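Local coordinates for protein Xaa-Pro dipeptidase (Mycobacterium tuberculosis, PDB 5E2C) that probably acts, as a whole protein, as a metal-dependent exopeptidase of the Xaa-Pro dipeptidase type, of which this chain is the N-terminal creatinase/prolidase domain, at residues Phe95-Val100 / Leu119-Gly124; Ser35-Ala40 / Asp55-Thr60; Val51-Gly56 / Arg79-Arg84; Arg29-Phe34 / Gly124-Leu129; Leu17-Ile22 / Gly91-Glu96. One frame throughout, in Å; residues are numbered along the deposited sequence. Where two conformers were deposited one is given.

Interaction 1 of 5, residues Phe95-Val100 / Leu119-Gly124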
# COMPACT_ATOMS: atom_id res chain seq x y z
N PHE A 95 -3.32 11.51 4.25
CA PHE A 95 -3.69 10.34 3.43
C PHE A 95 -3.61 9.10 4.28
O PHE A 95 -2.98 9.09 5.36
CB PHE A 95 -2.80 10.22 2.19
CG PHE A 95 -1.39 9.78 2.50
CD1 PHE A 95 -0.42 10.71 2.85
CD2 PHE A 95 -1.03 8.44 2.43
CE1 PHE A 95 0.88 10.30 3.15
CE2 PHE A 95 0.27 8.04 2.72
CZ PHE A 95 1.22 8.97 3.09
N GLU A 96 -4.24 8.04 3.81
CA GLU A 96 -4.33 6.82 4.59
C GLU A 96 -3.22 5.85 4.20
O GLU A 96 -3.33 5.05 3.27
CB GLU A 96 -5.72 6.21 4.47
CG GLU A 96 -6.78 7.11 5.07
CD GLU A 96 -8.17 6.53 4.98
OE1 GLU A 96 -8.60 6.23 3.85
OE2 GLU A 96 -8.84 6.42 6.04
N SER A 97 -2.13 5.94 4.93
CA SER A 97 -0.96 5.12 4.69
C SER A 97 -1.19 3.63 4.92
O SER A 97 -0.41 2.82 4.43
CB SER A 97 0.22 5.63 5.55
OG SER A 97 -0.12 5.58 6.91
N HIS A 98 -2.27 3.25 5.60
CA HIS A 98 -2.60 1.84 5.79
C HIS A 98 -3.19 1.17 4.55
O HIS A 98 -3.26 -0.06 4.48
CB HIS A 98 -3.53 1.63 7.00
CG HIS A 98 -4.96 2.00 6.74
ND1 HIS A 98 -5.41 3.30 6.72
CD2 HIS A 98 -6.05 1.22 6.49
CE1 HIS A 98 -6.71 3.31 6.47
NE2 HIS A 98 -7.12 2.06 6.32
N VAL A 99 -3.58 1.96 3.56
CA VAL A 99 -4.15 1.42 2.34
C VAL A 99 -3.50 1.93 1.05
O VAL A 99 -3.42 1.20 0.07
CB VAL A 99 -5.67 1.62 2.33
CG1 VAL A 99 -6.04 2.99 1.81
CG2 VAL A 99 -6.34 0.53 1.51
N VAL A 100 -3.01 3.17 1.02
CA VAL A 100 -2.34 3.70 -0.18
C VAL A 100 -1.03 2.92 -0.39
O VAL A 100 -0.24 2.74 0.54
CB VAL A 100 -2.10 5.23 -0.07
CG1 VAL A 100 -1.23 5.76 -1.22
CG2 VAL A 100 -3.41 5.99 0.02
N LEU A 119 2.16 15.75 1.70
CA LEU A 119 1.36 14.57 2.01
C LEU A 119 1.75 14.06 3.39
O LEU A 119 2.93 13.78 3.63
CB LEU A 119 1.58 13.48 0.97
CG LEU A 119 0.92 13.80 -0.37
CD1 LEU A 119 1.62 13.09 -1.52
CD2 LEU A 119 -0.57 13.44 -0.31
N VAL A 120 0.78 13.95 4.28
CA VAL A 120 1.04 13.57 5.66
C VAL A 120 0.28 12.31 6.05
O VAL A 120 -0.93 12.22 5.86
CB VAL A 120 0.62 14.71 6.60
CG1 VAL A 120 0.85 14.33 8.06
CG2 VAL A 120 1.37 15.99 6.24
N ARG A 121 1.00 11.33 6.58
CA ARG A 121 0.35 10.11 7.07
C ARG A 121 -0.73 10.45 8.10
O ARG A 121 -0.49 11.17 9.09
CB ARG A 121 1.37 9.15 7.67
CG ARG A 121 2.41 8.62 6.69
CD ARG A 121 3.61 8.09 7.46
NE ARG A 121 4.57 7.42 6.59
CZ ARG A 121 5.40 8.04 5.75
NH1 ARG A 121 5.43 9.37 5.66
NH2 ARG A 121 6.23 7.31 5.00
N ALA A 122 -1.94 9.93 7.87
CA ALA A 122 -3.09 10.24 8.70
C ALA A 122 -4.03 9.05 8.93
O ALA A 122 -5.22 9.24 9.21
CB ALA A 122 -3.88 11.40 8.09
N SER A 123 -3.51 7.83 8.85
CA SER A 123 -4.38 6.67 9.11
C SER A 123 -4.84 6.69 10.56
O SER A 123 -4.05 6.92 11.48
CB SER A 123 -3.68 5.37 8.79
OG SER A 123 -3.60 5.21 7.39
N GLY A 124 -6.14 6.48 10.75
CA GLY A 124 -6.74 6.49 12.07
C GLY A 124 -7.65 7.67 12.30
O GLY A 124 -8.42 7.69 13.26
O HOH W 1 -8.41 7.10 8.66
O HOH W 2 -0.76 6.91 9.30
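At the border of the mixed sheet, where the parallel strands 92-95 and 118-121 run out into loops, Phe-95 and Ser-123 carry the contact. Phe-95 brackets Arg-121 as a parallel partner should: its N donates to Val-120 O (3.0 Å), and its O accepts from Ala-122 N (2.8 Å). The side chain leaves with CG between the backbone N and the carbonyl carbon (chi1 72°), and its ring runs alongside Arg-121, pointing the same way. CZ lies 3.8 Å from Arg-121 CG, Arg-121 CA covers one face, and Phe-95 CD1 meets Leu-119 CB at 3.9 Å. Beyond the strands Ser-123 OG takes over. It accepts from His-98 N (3.0 Å, 157°) and shares a second, shorter hydrogen bond of 2.7 Å with His-98 ND1, which it meets at the edge of the imidazole, near the ring plane. One hydroxyl thus fixes both the backbone and the ring of His-98. Two waters add to this, one joining Ser-97 OG to Ser-123 N, the other Glu-96 OE2 to Gly-124 N. Glu-96 OE1 turns to the backbone N atoms of Ser-23 and Asp-24. Asp-106 of the second subunit forms a salt bridge with Arg-121, and Asp-103 of the second subunit a hydrogen bond with Ser-97 OG. The loops that follow this parallel strand pair form part of the dimer interface of the creatinase/prolidase N-terminal domain.

Interaction 2 of 5, residues Ser35-Ala40 / Asp55-Thr60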
# COMPACT_ATOMS: atom_id res chain seq x y z
N SER A 35 -21.03 3.32 -1.77
CA SER A 35 -20.63 1.93 -1.52
C SER A 35 -19.96 1.25 -2.73
O SER A 35 -19.75 0.04 -2.71
CB SER A 35 -21.84 1.12 -1.08
OG SER A 35 -22.79 1.03 -2.11
N GLY A 36 -19.63 2.02 -3.77
CA GLY A 36 -18.94 1.46 -4.93
C GLY A 36 -17.55 0.95 -4.59
O GLY A 36 -16.90 1.42 -3.64
N SER A 37 -17.08 -0.01 -5.38
CA SER A 37 -15.83 -0.70 -5.12
C SER A 37 -14.60 0.13 -5.48
O SER A 37 -13.48 -0.29 -5.21
CB SER A 37 -15.78 -2.00 -5.92
OG SER A 37 -15.53 -1.71 -7.27
N ASN A 38 -14.79 1.25 -6.14
CA ASN A 38 -13.71 2.20 -6.35
C ASN A 38 -14.19 3.61 -6.05
O ASN A 38 -15.19 4.07 -6.58
CB ASN A 38 -13.20 2.13 -7.79
CG ASN A 38 -11.98 3.01 -8.00
OD1 ASN A 38 -11.06 3.05 -7.16
ND2 ASN A 38 -11.97 3.72 -9.09
N GLY A 39 -13.46 4.29 -5.19
CA GLY A 39 -13.89 5.60 -4.75
C GLY A 39 -12.89 6.22 -3.81
O GLY A 39 -12.15 5.51 -3.12
N ALA A 40 -12.88 7.54 -3.77
CA ALA A 40 -12.06 8.27 -2.83
C ALA A 40 -12.79 9.57 -2.51
O ALA A 40 -13.65 10.02 -3.26
CB ALA A 40 -10.68 8.54 -3.41
N ASP A 55 -15.16 6.06 -10.66
CA ASP A 55 -15.04 5.88 -12.10
C ASP A 55 -16.42 5.73 -12.76
O ASP A 55 -17.45 5.71 -12.08
CB ASP A 55 -14.10 4.72 -12.42
CG ASP A 55 -14.59 3.39 -11.88
OD1 ASP A 55 -15.56 2.87 -12.44
OD2 ASP A 55 -13.98 2.83 -10.94
N GLY A 56 -16.44 5.67 -14.08
CA GLY A 56 -17.69 5.69 -14.85
C GLY A 56 -18.69 4.58 -14.55
O GLY A 56 -19.88 4.75 -14.77
N ARG A 57 -18.21 3.45 -14.02
CA ARG A 57 -19.09 2.32 -13.67
C ARG A 57 -20.11 2.77 -12.61
O ARG A 57 -21.22 2.24 -12.54
CB ARG A 57 -18.27 1.15 -13.10
CG ARG A 57 -17.26 0.50 -14.06
CD ARG A 57 -16.38 -0.54 -13.34
NE ARG A 57 -15.52 0.04 -12.31
CZ ARG A 57 -14.79 -0.66 -11.44
NH1 ARG A 57 -14.80 -1.98 -11.43
NH2 ARG A 57 -14.04 -0.01 -10.55
N TYR A 58 -19.74 3.78 -11.83
CA TYR A 58 -20.50 4.18 -10.65
C TYR A 58 -21.13 5.57 -10.71
O TYR A 58 -21.56 6.11 -9.67
CB TYR A 58 -19.56 4.12 -9.45
CG TYR A 58 -19.13 2.71 -9.14
CD1 TYR A 58 -20.06 1.75 -8.76
CD2 TYR A 58 -17.80 2.33 -9.26
CE1 TYR A 58 -19.67 0.47 -8.46
CE2 TYR A 58 -17.40 1.03 -8.98
CZ TYR A 58 -18.35 0.11 -8.60
OH TYR A 58 -17.96 -1.17 -8.31
N ARG A 59 -21.19 6.16 -11.90
CA ARG A 59 -21.77 7.48 -12.07
C ARG A 59 -23.19 7.58 -11.54
O ARG A 59 -23.51 8.49 -10.77
CB ARG A 59 -21.74 7.91 -13.54
CG ARG A 59 -22.16 9.35 -13.76
CD ARG A 59 -22.39 9.63 -15.23
NE ARG A 59 -21.17 9.41 -16.01
CZ ARG A 59 -20.21 10.31 -16.21
NH1 ARG A 59 -20.30 11.54 -15.72
NH2 ARG A 59 -19.15 9.97 -16.94
N THR A 60 -24.04 6.65 -11.94
CA THR A 60 -25.43 6.64 -11.49
C THR A 60 -25.54 6.40 -9.98
O THR A 60 -26.31 7.07 -9.29
CB THR A 60 -26.23 5.58 -12.26
OG1 THR A 60 -26.29 5.94 -13.64
CG2 THR A 60 -27.63 5.48 -11.71
O HOH W 3 -12.60 -1.59 -8.49
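An Asx turn at Asp-55, just ahead of helix 59-65, is gripped from the loop 35-40 by Asn-38. Asn-38 ND2 donates to the anti lone pair of Asp-55 OD2 (2.9 Å); the amide and carboxylate planes are nearly coplanar, 20° apart. On the syn side of the same carboxylate Arg-57 comes in side-on, NE to OD1 (2.8 Å) and NH2 to OD2, while its backbone N closes the turn on OD1. Each carboxylate oxygen therefore holds two donors, which should keep the group from rotating and probably favours its charged form. Arg-57 NH2 also touches Asn-38 CB at 3.6 Å and shares a water with Ser-37 OG. Next to it the Tyr-58 ring packs between Gly-36 CA, in a CH-pi contact 4.0 Å from the ring centroid, and Arg-57 CB over the opposite face. Its OH is hydrogen-bonded to Ser-37 OG (2.7 Å). Asn-38 O binds Thr-54 OG1, tying the loop to the end of strand 51-54. Tyr-58 stands at the N-cap position of helix 59-65; this surface contact joins the loop to an Asx turn that leads from strand 51-54 into that helix.

Interaction 3 of 5, residues Val51-Gly56 / Arg79-Arg84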
# COMPACT_ATOMS: atom_id res chain seq x y z
N VAL A 51 -15.38 16.44 -1.82
CA VAL A 51 -15.46 16.01 -3.21
C VAL A 51 -15.30 14.49 -3.27
O VAL A 51 -14.31 13.95 -2.74
CB VAL A 51 -14.38 16.70 -4.08
CG1 VAL A 51 -14.55 16.33 -5.54
CG2 VAL A 51 -14.42 18.22 -3.89
N LEU A 52 -16.25 13.81 -3.90
CA LEU A 52 -16.17 12.36 -4.12
C LEU A 52 -15.65 12.11 -5.53
O LEU A 52 -16.04 12.81 -6.45
CB LEU A 52 -17.56 11.73 -3.95
CG LEU A 52 -17.67 10.21 -4.12
CD1 LEU A 52 -17.03 9.49 -2.95
CD2 LEU A 52 -19.15 9.84 -4.19
N ALA A 53 -14.76 11.14 -5.69
CA ALA A 53 -14.32 10.70 -7.00
C ALA A 53 -14.53 9.20 -7.13
O ALA A 53 -14.23 8.41 -6.21
CB ALA A 53 -12.86 11.04 -7.24
N THR A 54 -15.06 8.81 -8.28
CA THR A 54 -15.21 7.41 -8.64
C THR A 54 -15.05 7.27 -10.14
O THR A 54 -14.78 8.23 -10.82
CB THR A 54 -16.55 6.83 -8.14
OG1 THR A 54 -16.58 5.42 -8.37
CG2 THR A 54 -17.73 7.48 -8.84
N ASP A 55 -15.16 6.06 -10.66
CA ASP A 55 -15.04 5.88 -12.10
C ASP A 55 -16.42 5.73 -12.76
O ASP A 55 -17.45 5.71 -12.08
CB ASP A 55 -14.10 4.72 -12.42
CG ASP A 55 -14.59 3.39 -11.88
OD1 ASP A 55 -15.56 2.87 -12.44
OD2 ASP A 55 -13.98 2.83 -10.94
N GLY A 56 -16.44 5.67 -14.08
CA GLY A 56 -17.69 5.69 -14.85
C GLY A 56 -18.69 4.58 -14.55
O GLY A 56 -19.88 4.75 -14.77
N ARG A 79 -5.39 10.07 -7.05
CA ARG A 79 -4.55 11.02 -7.74
C ARG A 79 -5.31 12.28 -8.15
O ARG A 79 -4.85 13.41 -7.96
CB ARG A 79 -3.96 10.33 -8.96
CG ARG A 79 -2.90 11.12 -9.63
CD ARG A 79 -2.74 10.67 -11.06
NE ARG A 79 -1.82 11.59 -11.69
CZ ARG A 79 -2.15 12.79 -12.15
NH1 ARG A 79 -3.41 13.23 -12.13
NH2 ARG A 79 -1.19 13.55 -12.67
N TYR A 80 -6.49 12.10 -8.72
CA TYR A 80 -7.32 13.24 -9.08
C TYR A 80 -7.60 14.14 -7.89
O TYR A 80 -7.45 15.36 -7.99
CB TYR A 80 -8.65 12.76 -9.68
CG TYR A 80 -9.57 13.91 -9.89
CD1 TYR A 80 -9.41 14.75 -10.99
CD2 TYR A 80 -10.56 14.21 -8.98
CE1 TYR A 80 -10.22 15.85 -11.16
CE2 TYR A 80 -11.39 15.30 -9.15
CZ TYR A 80 -11.21 16.11 -10.26
OH TYR A 80 -12.02 17.19 -10.45
N LEU A 81 -7.99 13.54 -6.77
CA LEU A 81 -8.30 14.32 -5.58
C LEU A 81 -7.10 15.00 -4.94
O LEU A 81 -7.21 16.15 -4.48
CB LEU A 81 -9.06 13.49 -4.55
CG LEU A 81 -10.48 13.12 -5.01
CD1 LEU A 81 -11.14 12.19 -3.99
CD2 LEU A 81 -11.35 14.35 -5.25
N ALA A 82 -5.95 14.34 -4.94
CA ALA A 82 -4.73 15.00 -4.50
C ALA A 82 -4.45 16.23 -5.38
O ALA A 82 -4.09 17.29 -4.87
CB ALA A 82 -3.55 14.06 -4.49
N GLY A 83 -4.65 16.10 -6.69
CA GLY A 83 -4.45 17.23 -7.59
C GLY A 83 -5.41 18.37 -7.29
O GLY A 83 -5.01 19.55 -7.28
N ARG A 84 -6.66 18.05 -7.01
CA ARG A 84 -7.65 19.04 -6.57
C ARG A 84 -7.22 19.74 -5.29
O ARG A 84 -7.35 20.95 -5.18
CB ARG A 84 -9.02 18.39 -6.38
CG ARG A 84 -9.74 18.06 -7.68
CD ARG A 84 -10.38 19.29 -8.33
NE ARG A 84 -11.43 19.92 -7.51
CZ ARG A 84 -12.74 19.67 -7.58
NH1 ARG A 84 -13.24 18.77 -8.43
NH2 ARG A 84 -13.57 20.34 -6.79
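Tyr-80 OH accepts from Arg-84 NH1 at 2.8 Å, a fairly straight bond (161°) lying in the guanidinium plane, and the two residues, one helical turn apart, both lean on strand 51-54. The Arg-84 chain is bent at chi2 and chi3 (-79° and -62°), and its guanidinium nitrogens lie beside the Val-51 methyls; NH2 is 3.7 Å from Val-51 CG2 and NH1 4.0 Å from Val-51 CG1. The two side chains cross at about a right angle. Arg-84 NH2 forms a salt bridge with Glu-70, at the start of the edge strand 70-73. Helix 77-87 belongs to a beta-alpha-beta crossover that leaves strand 70-73 and returns in strand 92-95, passing over the intervening strands of the sheet. The helix segment 79-84 runs roughly antiparallel to strand 51-54, their axes 9.1 Å apart at closest approach. Leu-81 is its main apolar contact with this strand. Its two methyls divide between alternate strand residues: CD2 reaches Val-51 CG1 at 3.8 Å, and CD1 reaches Ala-53 CB at 3.9 Å. Val-51 O lies beside both methyls as well. Ala-53 CB also has Tyr-80 CD2 next to it, at a looser 4.3 Å. Leu-81 further touches Ala-40 and Leu-42 on strand 40-44, so one leucine spans two antiparallel neighbours. Tyr-80 also touches Ala-72 of strand 70-73.

Interaction 4 of 5, residues Arg29-Phe34 / Gly124-Leu129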
# COMPACT_ATOMS: atom_id res chain seq x y z
N ARG A 29 -17.33 5.02 2.56
CA ARG A 29 -18.73 4.69 2.77
C ARG A 29 -19.29 5.38 4.03
O ARG A 29 -20.38 5.96 4.00
CB ARG A 29 -18.91 3.17 2.87
CG ARG A 29 -20.35 2.70 2.80
CD ARG A 29 -20.43 1.19 2.67
NE ARG A 29 -19.96 0.51 3.88
CZ ARG A 29 -18.87 -0.26 3.96
NH1 ARG A 29 -18.11 -0.47 2.89
NH2 ARG A 29 -18.54 -0.81 5.11
N TYR A 30 -18.52 5.34 5.12
CA TYR A 30 -18.93 5.95 6.39
C TYR A 30 -19.22 7.44 6.24
O TYR A 30 -20.23 7.95 6.75
CB TYR A 30 -17.86 5.71 7.45
CG TYR A 30 -18.18 6.30 8.79
CD1 TYR A 30 -19.14 5.72 9.60
CD2 TYR A 30 -17.54 7.45 9.24
CE1 TYR A 30 -19.45 6.26 10.83
CE2 TYR A 30 -17.84 7.99 10.49
CZ TYR A 30 -18.80 7.39 11.27
OH TYR A 30 -19.11 7.93 12.49
N LEU A 31 -18.35 8.13 5.49
CA LEU A 31 -18.42 9.56 5.34
C LEU A 31 -19.35 10.07 4.25
O LEU A 31 -19.71 11.24 4.28
CB LEU A 31 -17.02 10.12 5.08
CG LEU A 31 -16.03 9.89 6.22
CD1 LEU A 31 -14.62 10.15 5.73
CD2 LEU A 31 -16.36 10.77 7.41
N SER A 32 -19.68 9.23 3.28
CA SER A 32 -20.39 9.71 2.09
C SER A 32 -21.65 8.91 1.75
O SER A 32 -22.46 9.39 0.98
CB SER A 32 -19.47 9.68 0.88
OG SER A 32 -19.27 8.34 0.44
N GLY A 33 -21.77 7.71 2.27
CA GLY A 33 -22.86 6.81 1.87
C GLY A 33 -22.61 6.07 0.56
O GLY A 33 -23.39 5.20 0.16
N PHE A 34 -21.50 6.36 -0.10
CA PHE A 34 -21.17 5.72 -1.37
C PHE A 34 -20.50 4.37 -1.14
O PHE A 34 -19.51 4.29 -0.41
CB PHE A 34 -20.26 6.61 -2.20
CG PHE A 34 -19.81 6.00 -3.48
CD1 PHE A 34 -20.72 5.73 -4.49
CD2 PHE A 34 -18.48 5.65 -3.68
CE1 PHE A 34 -20.32 5.17 -5.69
CE2 PHE A 34 -18.07 5.07 -4.88
CZ PHE A 34 -18.99 4.83 -5.88
N GLY A 124 -6.14 6.48 10.75
CA GLY A 124 -6.74 6.49 12.07
C GLY A 124 -7.65 7.67 12.30
O GLY A 124 -8.42 7.69 13.26
N THR A 125 -7.57 8.67 11.44
CA THR A 125 -8.32 9.89 11.64
C THR A 125 -9.82 9.62 11.54
O THR A 125 -10.60 10.05 12.40
CB THR A 125 -7.89 10.99 10.65
OG1 THR A 125 -6.48 11.19 10.75
CG2 THR A 125 -8.56 12.30 10.99
N VAL A 126 -10.23 8.85 10.54
CA VAL A 126 -11.66 8.56 10.40
C VAL A 126 -12.13 7.60 11.50
O VAL A 126 -13.20 7.77 12.05
CB VAL A 126 -11.99 7.97 9.03
CG1 VAL A 126 -13.49 7.75 8.91
CG2 VAL A 126 -11.45 8.85 7.91
N GLU A 127 -11.30 6.60 11.80
CA GLU A 127 -11.58 5.62 12.84
C GLU A 127 -11.83 6.31 14.18
O GLU A 127 -12.68 5.85 14.96
CB GLU A 127 -10.41 4.63 12.98
CG GLU A 127 -10.29 3.62 11.84
CD GLU A 127 -9.69 4.18 10.54
OE1 GLU A 127 -9.26 5.35 10.51
OE2 GLU A 127 -9.62 3.43 9.56
N SER A 128 -11.13 7.42 14.43
CA SER A 128 -11.28 8.14 15.70
C SER A 128 -12.71 8.62 15.97
O SER A 128 -13.05 8.96 17.10
CB SER A 128 -10.32 9.35 15.75
OG SER A 128 -10.79 10.42 14.93
N LEU A 129 -13.53 8.66 14.92
CA LEU A 129 -14.92 9.09 15.03
C LEU A 129 -15.89 7.99 15.50
O LEU A 129 -17.00 8.30 15.95
CB LEU A 129 -15.40 9.64 13.68
CG LEU A 129 -14.53 10.66 12.94
CD1 LEU A 129 -15.13 10.96 11.58
CD2 LEU A 129 -14.34 11.94 13.74
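Tyr-30, in the last turn of helix 25-32, meets Val-126 and Leu-129 of the loop and 3-10 turn that follow strand 118-121 and pack against the helix beside the mixed sheet of this N-terminal domain. The contact is apolar and rather loose. With CG anti to the backbone N (chi1 -180°), the Tyr-30 ring slides past Val-126 in the opposite direction, CD2 lying 4.1 Å from Val-126 CG1. Leu-129 comes to the rim of the same ring: its CD1 sits 4.2 Å from Tyr-30 CE2, near the ring plane, and the two side chains cross. The tyrosine also has a cation-pi partner in Arg-130, one residue beyond the segment. The turn that presents Val-126 and Leu-129 is itself closed by Leu-129 N bonding to Val-126 O (3.0 Å) and by Ser-128 OG donating to Thr-125 O (2.6 Å). Val-126 reaches on to Ile-22 of strand 19-22, and Leu-31 touches both that isoleucine and Leu-8 of helix 3-14; the contact thus joins the last part of this domain fragment to two helices and a central strand. Leu-31 and Val-126 meet tip to tip, CD1 of the leucine lying 4.1 Å from both CG1 and CG2 of the valine.

Interaction 5 of 5, residues Leu17-Ile22 / Gly91-Glu96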
# COMPACT_ATOMS: atom_id res chain seq x y z
N LEU A 17 -3.80 19.36 9.96
CA LEU A 17 -3.99 19.20 8.52
C LEU A 17 -5.00 20.20 7.96
O LEU A 17 -5.88 20.67 8.68
CB LEU A 17 -4.50 17.78 8.20
CG LEU A 17 -3.71 16.61 8.78
CD1 LEU A 17 -4.53 15.32 8.66
CD2 LEU A 17 -2.38 16.50 8.07
N ASP A 18 -4.89 20.50 6.67
CA ASP A 18 -5.83 21.38 5.98
C ASP A 18 -6.89 20.62 5.20
O ASP A 18 -7.95 21.17 4.87
CB ASP A 18 -5.06 22.32 5.06
CG ASP A 18 -3.99 23.07 5.80
OD1 ASP A 18 -4.35 23.84 6.71
OD2 ASP A 18 -2.79 22.87 5.53
N ALA A 19 -6.60 19.35 4.92
CA ALA A 19 -7.55 18.45 4.22
C ALA A 19 -7.08 17.02 4.42
O ALA A 19 -5.96 16.76 4.88
CB ALA A 19 -7.65 18.79 2.74
N MSE A 20 -7.97 16.09 4.08
CA MSE A 20 -7.67 14.68 4.13
C MSE A 20 -8.23 13.99 2.93
O MSE A 20 -9.39 14.23 2.52
CB MSE A 20 -8.31 14.10 5.37
CG MSE A 20 -8.07 12.62 5.35
SE MSE A 20 -7.93 12.01 7.17
CE MSE A 20 -7.35 10.17 6.73
N LEU A 21 -7.42 13.13 2.36
CA LEU A 21 -7.83 12.20 1.31
C LEU A 21 -8.19 10.88 1.97
O LEU A 21 -7.37 10.26 2.66
CB LEU A 21 -6.69 11.96 0.33
CG LEU A 21 -6.96 10.92 -0.75
CD1 LEU A 21 -8.13 11.37 -1.64
CD2 LEU A 21 -5.69 10.71 -1.56
N ILE A 22 -9.43 10.45 1.78
CA ILE A 22 -9.88 9.16 2.29
C ILE A 22 -9.90 8.13 1.15
O ILE A 22 -10.57 8.33 0.13
CB ILE A 22 -11.26 9.28 2.95
CG1 ILE A 22 -11.19 10.32 4.08
CG2 ILE A 22 -11.71 7.94 3.53
CD1 ILE A 22 -11.70 11.65 3.66
N GLY A 91 -2.19 23.11 2.36
CA GLY A 91 -0.79 23.02 2.81
C GLY A 91 -0.37 21.63 3.22
O GLY A 91 0.68 21.13 2.80
N LYS A 92 -1.20 21.01 4.06
CA LYS A 92 -0.96 19.66 4.53
C LYS A 92 -2.17 18.78 4.24
O LYS A 92 -3.28 19.04 4.72
CB LYS A 92 -0.62 19.67 6.02
CG LYS A 92 0.67 20.44 6.31
CD LYS A 92 1.11 20.21 7.74
CE LYS A 92 2.46 20.88 8.00
NZ LYS A 92 2.82 20.75 9.44
N LEU A 93 -1.94 17.74 3.43
CA LEU A 93 -3.00 16.82 2.99
C LEU A 93 -2.75 15.47 3.65
O LEU A 93 -1.73 14.82 3.39
CB LEU A 93 -2.94 16.64 1.47
CG LEU A 93 -3.94 15.63 0.88
CD1 LEU A 93 -5.36 16.04 1.20
CD2 LEU A 93 -3.76 15.49 -0.62
N GLY A 94 -3.67 15.05 4.52
CA GLY A 94 -3.58 13.75 5.13
C GLY A 94 -3.93 12.68 4.11
O GLY A 94 -4.73 12.92 3.21
N PHE A 95 -3.32 11.51 4.25
CA PHE A 95 -3.69 10.34 3.43
C PHE A 95 -3.61 9.10 4.28
O PHE A 95 -2.98 9.09 5.36
CB PHE A 95 -2.80 10.22 2.19
CG PHE A 95 -1.39 9.78 2.50
CD1 PHE A 95 -0.42 10.71 2.85
CD2 PHE A 95 -1.03 8.44 2.43
CE1 PHE A 95 0.88 10.30 3.15
CE2 PHE A 95 0.27 8.04 2.72
CZ PHE A 95 1.22 8.97 3.09
N GLU A 96 -4.24 8.04 3.81
CA GLU A 96 -4.33 6.82 4.59
C GLU A 96 -3.22 5.85 4.20
O GLU A 96 -3.33 5.05 3.27
CB GLU A 96 -5.72 6.21 4.47
CG GLU A 96 -6.78 7.11 5.07
CD GLU A 96 -8.17 6.53 4.98
OE1 GLU A 96 -8.60 6.23 3.85
OE2 GLU A 96 -8.84 6.42 6.04
O HOH W 4 -5.64 8.40 1.47
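Backbone bonds between Leu-17 to Ile-22 and Gly-91 to Glu-96 set the parallel register. Gly-94 N donates to Ala-19 O (2.9 Å, 170°), and Leu-21 N donates to Gly-94 O (2.8 Å, 175°). At the start of the pair Lys-92 O accepts from Asp-18 N, with a weak second bond from Ala-19 N, and water 4 joins Leu-21 O to Glu-96 N at the other end. One side chain adds a polar bond: Asp-18 OD2 accepts from Lys-92 N (2.9 Å) with its anti lone pair, covering an N-H at the start of strand 92-95. Strand 19-22 is central to the six-stranded mixed sheet, flanked by antiparallel 40-44 and parallel 92-95, with the next parallel neighbour 118-121 bonded to the far edge of 92-95. Packing occurs on both faces. On one, Leu-93 has CG anti to the backbone N (chi1 177°) and CD1 3.9 Å from Ala-19 CB, with Leu-21 CB alongside. On the other, Leu-17 packs on Gly-94, its CD1 4.0 Å from Gly-94 CA. Selenomethionine Met-20 shares this face; its side chain crosses that of Glu-96 at about a right angle, CE touching Glu-96 CG at 3.5 Å. A carbon-oxygen contact of 3.6 Å joins Ile-22 CG2 to Glu-96 OE1, while OE2 of the same carboxylate is hydrogen-bonded to Asn-27 ND2 of helix 25-32.

In the fold
Interactions 1 and 5 extend the same sheet: strand 92-95 bonds to 19-22 on one side and 118-121 on the other, and the two interactions share Phe-95 and Glu-96. Interaction 5 lies in the core and is backbone-led; interaction 1 lies at the sheet's edge, where polar side chains, waters and the second subunit take over. Interaction 3 is buried helix-on-sheet packing, mostly apolar. Interaction 2, sharing Asp-55 and Gly-56 with it, is a surface contact of charges and hydroxyls, some 11 Å away between centres. Interaction 4 is partly buried and wholly apolar across its segments; it packs on interaction 5 through Ile-22 and Met-20 and shares Gly-124 with interaction 1.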